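Local coordinates for protein geranylgeranyl pyrophosphate synthase (Corynebacterium glutamicum, PDB 3LMD) that probably catalyses the magnesium-dependent, head-to-tail condensation of isopentenyl diphosphate with allylic diphosphates to build longer trans-prenyl diphosphate chains, at residues A[101-106]-A[151-156]; A[159-164]-A[208-213]; A[239-244]-A[257-262]. All blocks are in the same frame, centred on the assembly; numbering follows the deposited sequence.

In the fold
Interactions 1 and 2 sit side by side, with centres 10 Å apart, while interaction 3 has its centre about 33 Å from either of theirs and lies on the other side of the chain's centre. Along the chain they come in series. Interaction 1 joins helix 95-118 to helix 132-157, interaction 2 joins the next helix, 159-181, to helix 188-214, and interaction 3 lies beyond, on helix 219-246 and the short helix 258-262. Met154 packs on Thr161 and Val162, and Val104 on Leu210, so the first two contacts form one packed end of the bundle, beside the second subunit. Interaction 3 lies near residues that bind calcium in this protein.

Interaction 1 of 3, residues A[101-106]-A[151-156]; sequences AVVVEI and SGLMSQ
Leu153 leans on three residues of helix 95-118: Val103 first, then Val102 and Ile106 farther out. Leu153 CB lies 3.6 Å from Val103 CG2, the methyl that stands beside the valine's own backbone N. CG is turned anti to the carbonyl carbon (chi1 -67°), and the chain then runs on extended to CD1. Leu153 CD1 reaches Val102 CG1 at 3.6 Å and stays within 4.0 Å of Val103 CG2, while Ile106 CD1 comes to Leu153 CD1 more loosely at 4.2 Å. Leu153 and Val103 slide past each other in opposite directions, whereas Val102 crosses Leu153 at about a right angle.

Val103 works with both branches. While CG2 takes Leu153, Val103 CG1 presses on Met154 CG at 3.8 Å and has the sulfur SD of Met154 4.0 Å away, so the valine wedges between two consecutive side chains of the other helix. Every touching residue is buried and no hydrogen bond crosses the contact; it is held by apolar surfaces alone.

Helix 34-55 covers Ile106 and Leu153 through Glu54, and Met154 passes on to Phe165 of helix 159-181. Phe165 of the second subunit packs on Ser151. With the axes of the two segments 9.6 Å apart and at 153°, this is an antiparallel helix pair of the all-alpha isoprenoid synthase fold, close to the dimer interface.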
ATOM      1  N   ALA A 101       0.165  18.375  -3.266  1.00 21.99           N
ATOM      2  CA  ALA A 101      -0.279  18.523  -1.880  1.00 23.60           C
ATOM      3  C   ALA A 101      -1.312  17.462  -1.554  1.00 24.94           C
ATOM      4  O   ALA A 101      -1.338  16.919  -0.429  1.00 25.50           O
ATOM      5  CB  ALA A 101      -0.865  19.938  -1.625  1.00 24.47           C
ATOM      6  N   VAL A 102      -2.128  17.136  -2.547  1.00 21.86           N
ATOM      7  CA  VAL A 102      -3.145  16.117  -2.375  1.00 23.51           C
ATOM      8  C   VAL A 102      -2.460  14.757  -2.231  1.00 19.24           C
ATOM      9  O   VAL A 102      -2.858  13.940  -1.409  1.00 23.59           O
ATOM     10  CB  VAL A 102      -4.178  16.118  -3.530  1.00 25.77           C
ATOM     11  CG1 VAL A 102      -5.057  14.824  -3.506  1.00 24.53           C
ATOM     12  CG2 VAL A 102      -5.052  17.411  -3.476  1.00 23.00           C
ATOM     13  N   VAL A 103      -1.428  14.528  -3.037  1.00 22.47           N
ATOM     14  CA  VAL A 103      -0.695  13.266  -2.935  1.00 21.74           C
ATOM     15  C   VAL A 103      -0.106  13.120  -1.530  1.00 26.53           C
ATOM     16  O   VAL A 103      -0.194  12.044  -0.922  1.00 24.10           O
ATOM     17  CB  VAL A 103       0.415  13.188  -4.002  1.00 21.23           C
ATOM     18  CG1 VAL A 103       1.421  12.022  -3.693  1.00 25.21           C
ATOM     19  CG2 VAL A 103      -0.219  12.970  -5.403  1.00 24.70           C
ATOM     20  N   VAL A 104       0.493  14.190  -1.013  1.00 23.35           N
ATOM     21  CA  VAL A 104       1.046  14.135   0.349  1.00 27.11           C
ATOM     22  C   VAL A 104      -0.047  13.805   1.353  1.00 23.37           C
ATOM     23  O   VAL A 104       0.129  12.938   2.230  1.00 23.95           O
ATOM     24  CB  VAL A 104       1.766  15.443   0.734  1.00 25.95           C
ATOM     25  CG1 VAL A 104       2.158  15.449   2.239  1.00 24.83           C
ATOM     26  CG2 VAL A 104       3.005  15.607  -0.163  1.00 25.31           C
ATOM     27  N   GLU A 105      -1.172  14.493   1.258  1.00 22.32           N
ATOM     28  CA  GLU A 105      -2.239  14.244   2.232  1.00 25.02           C
ATOM     29  C   GLU A 105      -2.852  12.848   2.141  1.00 26.62           C
ATOM     30  O   GLU A 105      -3.197  12.256   3.169  1.00 27.82           O
ATOM     31  CB  GLU A 105      -3.332  15.316   2.164  1.00 26.68           C
ATOM     32  CG  GLU A 105      -4.401  15.109   3.218  1.00 28.12           C
ATOM     33  CD  GLU A 105      -3.947  15.457   4.644  1.00 31.65           C
ATOM     34  OE1 GLU A 105      -2.772  15.789   4.865  1.00 30.44           O
ATOM     35  OE2 GLU A 105      -4.795  15.430   5.566  1.00 31.03           O
ATOM     36  N   ILE A 106      -2.989  12.322   0.920  1.00 22.03           N
ATOM     37  CA  ILE A 106      -3.535  10.967   0.738  1.00 24.13           C
ATOM     38  C   ILE A 106      -2.595   9.956   1.351  1.00 24.93           C
ATOM     39  O   ILE A 106      -3.011   8.957   1.947  1.00 23.65           O
ATOM     40  CB  ILE A 106      -3.702  10.637  -0.770  1.00 22.98           C
ATOM     41  CG1 ILE A 106      -4.932  11.393  -1.343  1.00 26.34           C
ATOM     42  CG2 ILE A 106      -3.876   9.117  -0.938  1.00 23.34           C
ATOM     43  CD1 ILE A 106      -5.031  11.295  -2.924  1.00 29.25           C
ATOM     44  N   SER A 151      -1.061   7.116  -6.585  1.00 24.83           N
ATOM     45  CA  SER A 151      -0.253   6.756  -7.757  1.00 24.90           C
ATOM     46  C   SER A 151      -0.840   7.306  -9.051  1.00 25.62           C
ATOM     47  O   SER A 151      -0.088   7.716  -9.952  1.00 25.19           O
ATOM     48  CB  SER A 151      -0.133   5.227  -7.874  1.00 29.32           C
ATOM     49  OG  SER A 151       0.478   4.717  -6.708  1.00 34.69           O
ATOM     50  N   GLY A 152      -2.168   7.293  -9.170  1.00 26.99           N
ATOM     51  CA  GLY A 152      -2.833   7.891 -10.346  1.00 25.14           C
ATOM     52  C   GLY A 152      -2.397   9.345 -10.523  1.00 24.87           C
ATOM     53  O   GLY A 152      -1.968   9.757 -11.627  1.00 24.51           O
ATOM     54  N   LEU A 153      -2.499  10.133  -9.449  1.00 24.98           N
ATOM     55  CA  LEU A 153      -2.083  11.555  -9.519  1.00 28.26           C
ATOM     56  C   LEU A 153      -0.587  11.718  -9.801  1.00 28.64           C
ATOM     57  O   LEU A 153      -0.160  12.583 -10.585  1.00 25.34           O
ATOM     58  CB  LEU A 153      -2.431  12.297  -8.225  1.00 28.89           C
ATOM     59  CG  LEU A 153      -3.923  12.481  -7.929  1.00 30.45           C
ATOM     60  CD1 LEU A 153      -4.092  13.176  -6.564  1.00 26.68           C
ATOM     61  CD2 LEU A 153      -4.584  13.294  -9.076  1.00 31.98           C
ATOM     62  N   MET A 154       0.227  10.903  -9.154  1.00 23.90           N
ATOM     63  CA  MET A 154       1.694  10.950  -9.385  1.00 23.39           C
ATOM     64  C   MET A 154       2.064  10.651 -10.818  1.00 24.41           C
ATOM     65  O   MET A 154       3.061  11.173 -11.310  1.00 27.82           O
ATOM     66  CB  MET A 154       2.437   9.935  -8.454  1.00 24.34           C
ATOM     67  CG  MET A 154       2.391  10.404  -7.008  1.00 28.22           C
ATOM     68  SD  MET A 154       3.567   9.452  -5.944  1.00 24.02           S
ATOM     69  CE  MET A 154       3.503   7.980  -6.758  1.00 23.41           C
ATOM     70  N   SER A 155       1.294   9.790 -11.488  1.00 25.91           N
ATOM     71  CA  SER A 155       1.541   9.516 -12.913  1.00 25.81           C
ATOM     72  C   SER A 155       1.435  10.780 -13.765  1.00 30.77           C
ATOM     73  O   SER A 155       2.001  10.852 -14.856  1.00 27.48           O
ATOM     74  CB  SER A 155       0.599   8.433 -13.474  1.00 26.38           C
ATOM     75  OG  SER A 155      -0.735   8.924 -13.759  1.00 25.78           O
ATOM     76  N   GLN A 156       0.720  11.779 -13.257  1.00 26.04           N
ATOM     77  CA  GLN A 156       0.578  13.033 -13.983  1.00 29.97           C
ATOM     78  C   GLN A 156       1.616  14.052 -13.517  1.00 33.20           C
ATOM     79  O   GLN A 156       1.829  15.077 -14.180  1.00 34.92           O
ATOM     80  CB  GLN A 156      -0.841  13.604 -13.812  1.00 27.41           C
ATOM     81  CG  GLN A 156      -1.934  12.664 -14.359  1.00 26.93           C
ATOM     82  CD  GLN A 156      -3.307  13.305 -14.282  1.00 30.30           C
ATOM     83  OE1 GLN A 156      -3.732  13.740 -13.209  1.00 28.83           O
ATOM     84  NE2 GLN A 156      -3.993  13.393 -15.420  1.00 28.00           N
TER

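Interaction 2 of 3, residues A[159-164]-A[208-213]; sequences TDTVAH and GYLGAM
His164 and Tyr209 lay their rings one over the other in an offset stack, centroids 4.3 Å apart and planes only 14° from parallel. The displacement brings Tyr209 CD2 over the centre of the imidazole, 3.5 Å from His164 ND1. In both residues CG is anti to the backbone N, and the two side chains slide past each other in opposite directions. Leu210 fills in beside them, Leu210 CG lying 3.9 Å from His164 CD2 and approaching the ring obliquely. His164 NE2 is hydrogen-bonded to Ser206 OG, which helps fix the rotation of the ring. Met213, bent at chi2 and chi3, belongs to the packed part too: Met213 CE comes to 3.7 Å from Thr161 OG1, a hydroxyl that is hydrogen-bonded with His214 NE2.

The solvent side is slacker. There the exposed Asp160 makes at most a loose, doubtful contact with Met213.

Ile222 of helix 219-246 backs Tyr209 and Met213. The two segments run antiparallel at 172° with their axes 11.4 Å apart and the stacked rings between them; both helices belong to the all-alpha isoprenoid synthase fold.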
ATOM      1  N   THR A 159       8.062  11.364 -13.160  1.00 31.35           N
ATOM      2  CA  THR A 159       8.802  10.278 -12.498  1.00 33.31           C
ATOM      3  C   THR A 159       9.628  10.743 -11.309  1.00 31.08           C
ATOM      4  O   THR A 159       9.880   9.937 -10.389  1.00 28.72           O
ATOM      5  CB  THR A 159       9.746   9.528 -13.483  1.00 34.06           C
ATOM      6  OG1 THR A 159      10.638  10.466 -14.075  1.00 33.90           O
ATOM      7  CG2 THR A 159       8.966   8.862 -14.566  1.00 44.28           C
ATOM      8  N   ASP A 160      10.090  11.994 -11.294  1.00 28.25           N
ATOM      9  CA  ASP A 160      10.848  12.479 -10.146  0.50 29.92           C
ATOM     10  C   ASP A 160       9.960  12.489  -8.891  1.00 31.74           C
ATOM     11  O   ASP A 160      10.438  12.260  -7.784  1.00 26.46           O
ATOM     12  CB  ASP A 160      11.425  13.869 -10.429  0.50 32.08           C
ATOM     13  CG  ASP A 160      12.467  13.859 -11.561  0.50 34.33           C
ATOM     14  OD1 ASP A 160      12.940  12.763 -11.956  0.50 35.64           O
ATOM     15  OD2 ASP A 160      12.813  14.949 -12.044  0.50 43.80           O
ATOM     16  N   THR A 161       8.668  12.778  -9.077  1.00 24.97           N
ATOM     17  CA  THR A 161       7.738  12.748  -7.938  1.00 26.67           C
ATOM     18  C   THR A 161       7.581  11.322  -7.457  1.00 24.11           C
ATOM     19  O   THR A 161       7.559  11.043  -6.231  1.00 23.30           O
ATOM     20  CB  THR A 161       6.361  13.351  -8.315  1.00 27.47           C
ATOM     21  OG1 THR A 161       6.553  14.748  -8.589  1.00 26.06           O
ATOM     22  CG2 THR A 161       5.294  13.167  -7.163  1.00 23.17           C
ATOM     23  N   VAL A 162       7.489  10.406  -8.411  1.00 22.30           N
ATOM     24  CA  VAL A 162       7.308   8.988  -8.081  1.00 25.86           C
ATOM     25  C   VAL A 162       8.543   8.455  -7.310  1.00 26.70           C
ATOM     26  O   VAL A 162       8.408   7.724  -6.340  1.00 24.54           O
ATOM     27  CB  VAL A 162       7.058   8.124  -9.342  1.00 26.71           C
ATOM     28  CG1 VAL A 162       6.935   6.623  -8.991  1.00 24.47           C
ATOM     29  CG2 VAL A 162       5.749   8.587 -10.079  1.00 28.81           C
ATOM     30  N   ALA A 163       9.741   8.830  -7.760  1.00 26.12           N
ATOM     31  CA  ALA A 163      10.990   8.385  -7.129  1.00 24.29           C
ATOM     32  C   ALA A 163      11.039   8.917  -5.708  1.00 24.21           C
ATOM     33  O   ALA A 163      11.398   8.198  -4.752  1.00 25.96           O
ATOM     34  CB  ALA A 163      12.182   8.926  -7.920  1.00 27.12           C
ATOM     35  N   HIS A 164      10.682  10.193  -5.557  1.00 24.36           N
ATOM     36  CA  HIS A 164      10.672  10.818  -4.238  1.00 28.51           C
ATOM     37  C   HIS A 164       9.619  10.174  -3.336  1.00 27.37           C
ATOM     38  O   HIS A 164       9.867   9.920  -2.155  1.00 28.25           O
ATOM     39  CB  HIS A 164      10.418  12.320  -4.363  1.00 31.26           C
ATOM     40  CG  HIS A 164      10.235  12.995  -3.050  1.00 39.64           C
ATOM     41  ND1 HIS A 164      11.300  13.412  -2.278  1.00 44.21           N
ATOM     42  CD2 HIS A 164       9.114  13.281  -2.339  1.00 36.50           C
ATOM     43  CE1 HIS A 164      10.840  13.944  -1.154  1.00 40.69           C
ATOM     44  NE2 HIS A 164       9.519  13.876  -1.168  1.00 41.42           N
ATOM     45  N   GLY A 208       7.340  19.903   1.772  1.00 23.90           N
ATOM     46  CA  GLY A 208       8.179  21.094   1.411  1.00 23.95           C
ATOM     47  C   GLY A 208       8.883  20.851   0.077  1.00 27.77           C
ATOM     48  O   GLY A 208       8.890  21.702  -0.815  1.00 27.91           O
ATOM     49  N   TYR A 209       9.449  19.667  -0.073  1.00 25.73           N
ATOM     50  CA  TYR A 209      10.180  19.306  -1.288  1.00 25.11           C
ATOM     51  C   TYR A 209       9.262  19.419  -2.523  1.00 27.57           C
ATOM     52  O   TYR A 209       9.595  20.081  -3.516  1.00 28.62           O
ATOM     53  CB  TYR A 209      10.735  17.861  -1.167  1.00 26.06           C
ATOM     54  CG  TYR A 209      11.426  17.418  -2.451  1.00 26.41           C
ATOM     55  CD1 TYR A 209      12.768  17.741  -2.699  1.00 33.88           C
ATOM     56  CD2 TYR A 209      10.725  16.707  -3.435  1.00 26.36           C
ATOM     57  CE1 TYR A 209      13.414  17.347  -3.914  1.00 32.62           C
ATOM     58  CE2 TYR A 209      11.360  16.315  -4.668  1.00 34.61           C
ATOM     59  CZ  TYR A 209      12.694  16.646  -4.880  1.00 42.38           C
ATOM     60  OH  TYR A 209      13.312  16.275  -6.052  1.00 46.27           O
ATOM     61  N   LEU A 210       8.088  18.791  -2.445  1.00 23.61           N
ATOM     62  CA  LEU A 210       7.192  18.681  -3.582  1.00 24.40           C
ATOM     63  C   LEU A 210       6.533  20.021  -3.908  1.00 26.98           C
ATOM     64  O   LEU A 210       6.405  20.362  -5.078  1.00 29.67           O
ATOM     65  CB  LEU A 210       6.130  17.610  -3.302  1.00 25.86           C
ATOM     66  CG  LEU A 210       6.686  16.161  -3.383  1.00 23.97           C
ATOM     67  CD1 LEU A 210       5.517  15.196  -2.976  1.00 23.94           C
ATOM     68  CD2 LEU A 210       7.269  15.808  -4.764  1.00 31.57           C
ATOM     69  N   GLY A 211       6.091  20.748  -2.886  1.00 26.76           N
ATOM     70  CA  GLY A 211       5.482  22.062  -3.091  1.00 27.60           C
ATOM     71  C   GLY A 211       6.463  22.979  -3.797  1.00 32.29           C
ATOM     72  O   GLY A 211       6.105  23.623  -4.779  1.00 30.49           O
ATOM     73  N   ALA A 212       7.708  23.007  -3.328  1.00 26.91           N
ATOM     74  CA  ALA A 212       8.716  23.875  -3.934  1.00 29.04           C
ATOM     75  C   ALA A 212       9.108  23.383  -5.333  1.00 32.83           C
ATOM     76  O   ALA A 212       9.239  24.184  -6.266  1.00 32.57           O
ATOM     77  CB  ALA A 212       9.954  23.992  -3.033  1.00 29.63           C
ATOM     78  N   MET A 213       9.308  22.075  -5.489  1.00 26.31           N
ATOM     79  CA  MET A 213       9.757  21.550  -6.771  1.00 28.43           C
ATOM     80  C   MET A 213       8.724  21.783  -7.879  1.00 32.85           C
ATOM     81  O   MET A 213       9.086  22.197  -8.994  1.00 33.05           O
ATOM     82  CB  MET A 213      10.109  20.054  -6.698  1.00 26.71           C
ATOM     83  CG  MET A 213      10.676  19.498  -8.057  1.00 36.09           C
ATOM     84  SD  MET A 213       9.402  18.882  -9.187  1.00 34.51           S
ATOM     85  CE  MET A 213       9.264  17.223  -8.406  1.00 42.25           C
TER

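Interaction 3 of 3, residues A[239-244]-A[257-262]; sequences VDDIID and GTDLRE
Asp244 O and Gly257 N join the two backbones through a weak, bent hydrogen bond of 3.1 Å, and the axes of the two helical segments lie at 88° to each other; Gly257, with positive phi, is the N-cap residue of helix 258-262. Asp244 reaches onto that helix start: its CG is anti to the backbone N (chi1 -175°), and Asp244 OD2 accepts the N-H of Asp259 at 3.2 Å on its syn side, slightly out of the carboxylate plane. Thr258 OG1 adds a long, weak hydrogen bond to Asp244 OD1.

Asp259 OD2 lies 3.0 Å from Asp244 OD2, two acceptors with no hydrogen bond between them. One water donates to both Asp241 O and Asp259 OD2, and two more lie between Asp241 OD1 and Asp259 OD2. Asp241 OD2 is hydrogen-bonded to Tyr192 OH.

Asp240, Asp241 and Asp244 form the second DDxxD motif of the family, which in relatives binds magnesium ions that hold the allylic diphosphate. The side chain of Asp119, which binds calcium in this protein though no metal is bound to this chain, is about 10 Å from that of Asp259. Ile242 packs helix 219-246 against helix 309-328, while Leu260 packs helix 258-262 onto helix 294-306.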
ATOM      1  N   VAL A 239       7.760  18.319  21.162  1.00 25.14           N
ATOM      2  CA  VAL A 239       6.993  19.277  21.930  1.00 25.21           C
ATOM      3  C   VAL A 239       5.701  18.600  22.444  1.00 29.87           C
ATOM      4  O   VAL A 239       5.336  18.755  23.614  1.00 28.66           O
ATOM      5  CB  VAL A 239       6.680  20.587  21.114  1.00 26.85           C
ATOM      6  CG1 VAL A 239       5.552  21.385  21.793  1.00 27.87           C
ATOM      7  CG2 VAL A 239       7.943  21.487  20.994  1.00 26.40           C
ATOM      8  N   ASP A 240       5.021  17.846  21.576  1.00 25.72           N
ATOM      9  CA  ASP A 240       3.824  17.086  21.981  1.00 30.74           C
ATOM     10  C   ASP A 240       4.147  16.136  23.149  1.00 34.58           C
ATOM     11  O   ASP A 240       3.353  15.965  24.101  1.00 29.81           O
ATOM     12  CB  ASP A 240       3.298  16.230  20.809  1.00 30.74           C
ATOM     13  CG  ASP A 240       2.453  17.018  19.817  1.00 43.26           C
ATOM     14  OD1 ASP A 240       2.137  18.196  20.077  1.00 42.03           O
ATOM     15  OD2 ASP A 240       2.087  16.438  18.771  1.00 49.81           O
ATOM     16  N   ASP A 241       5.286  15.468  23.044  1.00 26.23           N
ATOM     17  CA  ASP A 241       5.690  14.494  24.061  1.00 27.46           C
ATOM     18  C   ASP A 241       5.981  15.155  25.403  1.00 29.49           C
ATOM     19  O   ASP A 241       5.614  14.619  26.445  1.00 33.72           O
ATOM     20  CB  ASP A 241       6.893  13.647  23.591  1.00 26.91           C
ATOM     21  CG  ASP A 241       6.528  12.696  22.449  1.00 32.70           C
ATOM     22  OD1 ASP A 241       5.334  12.461  22.220  1.00 37.57           O
ATOM     23  OD2 ASP A 241       7.436  12.198  21.758  1.00 34.88           O
ATOM     24  N   ILE A 242       6.618  16.326  25.371  1.00 29.13           N
ATOM     25  CA  ILE A 242       6.827  17.105  26.576  1.00 30.33           C
ATOM     26  C   ILE A 242       5.484  17.512  27.211  1.00 36.28           C
ATOM     27  O   ILE A 242       5.264  17.366  28.429  1.00 35.03           O
ATOM     28  CB  ILE A 242       7.670  18.363  26.279  1.00 27.61           C
ATOM     29  CG1 ILE A 242       9.123  17.967  25.917  1.00 24.99           C
ATOM     30  CG2 ILE A 242       7.626  19.339  27.491  1.00 27.90           C
ATOM     31  CD1 ILE A 242       9.923  19.193  25.290  1.00 24.77           C
ATOM     32  N   ILE A 243       4.591  18.042  26.387  1.00 29.43           N
ATOM     33  CA  ILE A 243       3.280  18.485  26.863  1.00 30.23           C
ATOM     34  C   ILE A 243       2.529  17.313  27.522  1.00 32.63           C
ATOM     35  O   ILE A 243       1.930  17.474  28.589  1.00 33.10           O
ATOM     36  CB  ILE A 243       2.434  19.107  25.704  1.00 31.60           C
ATOM     37  CG1 ILE A 243       3.003  20.488  25.334  1.00 36.18           C
ATOM     38  CG2 ILE A 243       0.955  19.237  26.130  1.00 34.97           C
ATOM     39  CD1 ILE A 243       2.435  21.071  24.024  1.00 37.20           C
ATOM     40  N   ASP A 244       2.613  16.128  26.923  1.00 32.41           N
ATOM     41  CA  ASP A 244       1.906  14.961  27.444  1.00 37.93           C
ATOM     42  C   ASP A 244       2.307  14.634  28.881  1.00 42.90           C
ATOM     43  O   ASP A 244       1.493  14.146  29.688  1.00 39.54           O
ATOM     44  CB  ASP A 244       2.167  13.737  26.571  1.00 37.05           C
ATOM     45  CG  ASP A 244       1.348  12.513  27.009  1.00 47.53           C
ATOM     46  OD1 ASP A 244       0.106  12.570  26.909  1.00 59.37           O
ATOM     47  OD2 ASP A 244       1.935  11.495  27.442  1.00 59.95           O
ATOM     48  N   GLY A 257      -0.381  12.276  31.347  1.00 63.77           N
ATOM     49  CA  GLY A 257       0.653  11.240  31.196  1.00 57.10           C
ATOM     50  C   GLY A 257       0.156   9.935  30.563  1.00 65.18           C
ATOM     51  O   GLY A 257       0.439   8.827  31.051  1.00 61.21           O
ATOM     52  N   THR A 258      -0.570  10.051  29.455  1.00 60.55           N
ATOM     53  CA  THR A 258      -1.196   8.877  28.844  1.00 63.78           C
ATOM     54  C   THR A 258      -0.209   7.930  28.119  1.00 59.07           C
ATOM     55  O   THR A 258      -0.444   6.722  28.059  1.00 60.05           O
ATOM     56  CB  THR A 258      -2.398   9.282  27.948  1.00 66.53           C
ATOM     57  OG1 THR A 258      -1.924   9.776  26.692  1.00 71.45           O
ATOM     58  CG2 THR A 258      -3.221  10.377  28.632  1.00 67.77           C
ATOM     59  N   ASP A 259       0.897   8.464  27.593  1.00 55.15           N
ATOM     60  CA  ASP A 259       1.963   7.618  27.007  1.00 55.66           C
ATOM     61  C   ASP A 259       2.531   6.637  28.049  1.00 54.14           C
ATOM     62  O   ASP A 259       2.765   5.452  27.770  1.00 54.01           O
ATOM     63  CB  ASP A 259       3.121   8.473  26.452  1.00 54.69           C
ATOM     64  CG  ASP A 259       2.761   9.227  25.174  1.00 57.40           C
ATOM     65  OD1 ASP A 259       2.018   8.667  24.350  1.00 57.97           O
ATOM     66  OD2 ASP A 259       3.241  10.380  24.982  1.00 56.49           O
ATOM     67  N   LEU A 260       2.777   7.142  29.252  1.00 53.44           N
ATOM     68  CA  LEU A 260       3.336   6.306  30.317  1.00 59.76           C
ATOM     69  C   LEU A 260       2.531   5.036  30.562  1.00 61.22           C
ATOM     70  O   LEU A 260       3.096   3.942  30.628  1.00 66.85           O
ATOM     71  CB  LEU A 260       3.441   7.100  31.619  1.00 54.34           C
ATOM     72  CG  LEU A 260       4.554   8.136  31.609  1.00 54.29           C
ATOM     73  CD1 LEU A 260       4.413   9.080  32.797  1.00 56.11           C
ATOM     74  CD2 LEU A 260       5.893   7.421  31.614  1.00 45.81           C
ATOM     75  N   ARG A 261       1.217   5.191  30.717  1.00 67.91           N
ATOM     76  CA  ARG A 261       0.322   4.053  30.957  1.00 72.59           C
ATOM     77  C   ARG A 261       0.513   2.946  29.911  1.00 73.50           C
ATOM     78  O   ARG A 261       0.506   1.756  30.235  1.00 74.27           O
ATOM     79  CB  ARG A 261      -1.136   4.525  30.989  1.00 73.56           C
ATOM     80  CG  ARG A 261      -1.388   5.676  31.964  1.00 73.26           C
ATOM     81  CD  ARG A 261      -2.865   6.046  32.040  1.00 75.85           C
ATOM     82  NE  ARG A 261      -3.129   7.168  32.943  1.00 73.65           N
ATOM     83  CZ  ARG A 261      -3.495   7.039  34.219  1.00 76.69           C
ATOM     84  NH1 ARG A 261      -3.632   5.833  34.762  1.00 72.26           N
ATOM     85  NH2 ARG A 261      -3.718   8.116  34.959  1.00 73.50           N
ATOM     86  N   GLU A 262       0.709   3.353  28.659  1.00 71.43           N
ATOM     87  CA  GLU A 262       0.921   2.417  27.557  1.00 69.27           C
ATOM     88  C   GLU A 262       2.259   1.703  27.618  1.00 64.07           C
ATOM     89  O   GLU A 262       2.445   0.687  26.956  1.00 65.06           O
ATOM     90  CB  GLU A 262       0.865   3.160  26.227  1.00 71.37           C
ATOM     91  CG  GLU A 262      -0.139   4.286  26.177  1.00 80.44           C
ATOM     92  CD  GLU A 262      -1.405   3.887  25.464  1.00 86.35           C
ATOM     93  OE1 GLU A 262      -1.867   2.745  25.680  1.00 88.97           O
ATOM     94  OE2 GLU A 262      -1.929   4.711  24.684  1.00 88.21           O
TER
HETATM   95  O   HOH W   1       5.286  11.681  26.361  1.00 36.24           O
HETATM   96  O   HOH W   2       2.556  12.618  23.120  1.00 60.98           O
HETATM   97  O   HOH W   3       3.570  10.596  21.650  1.00 63.87           O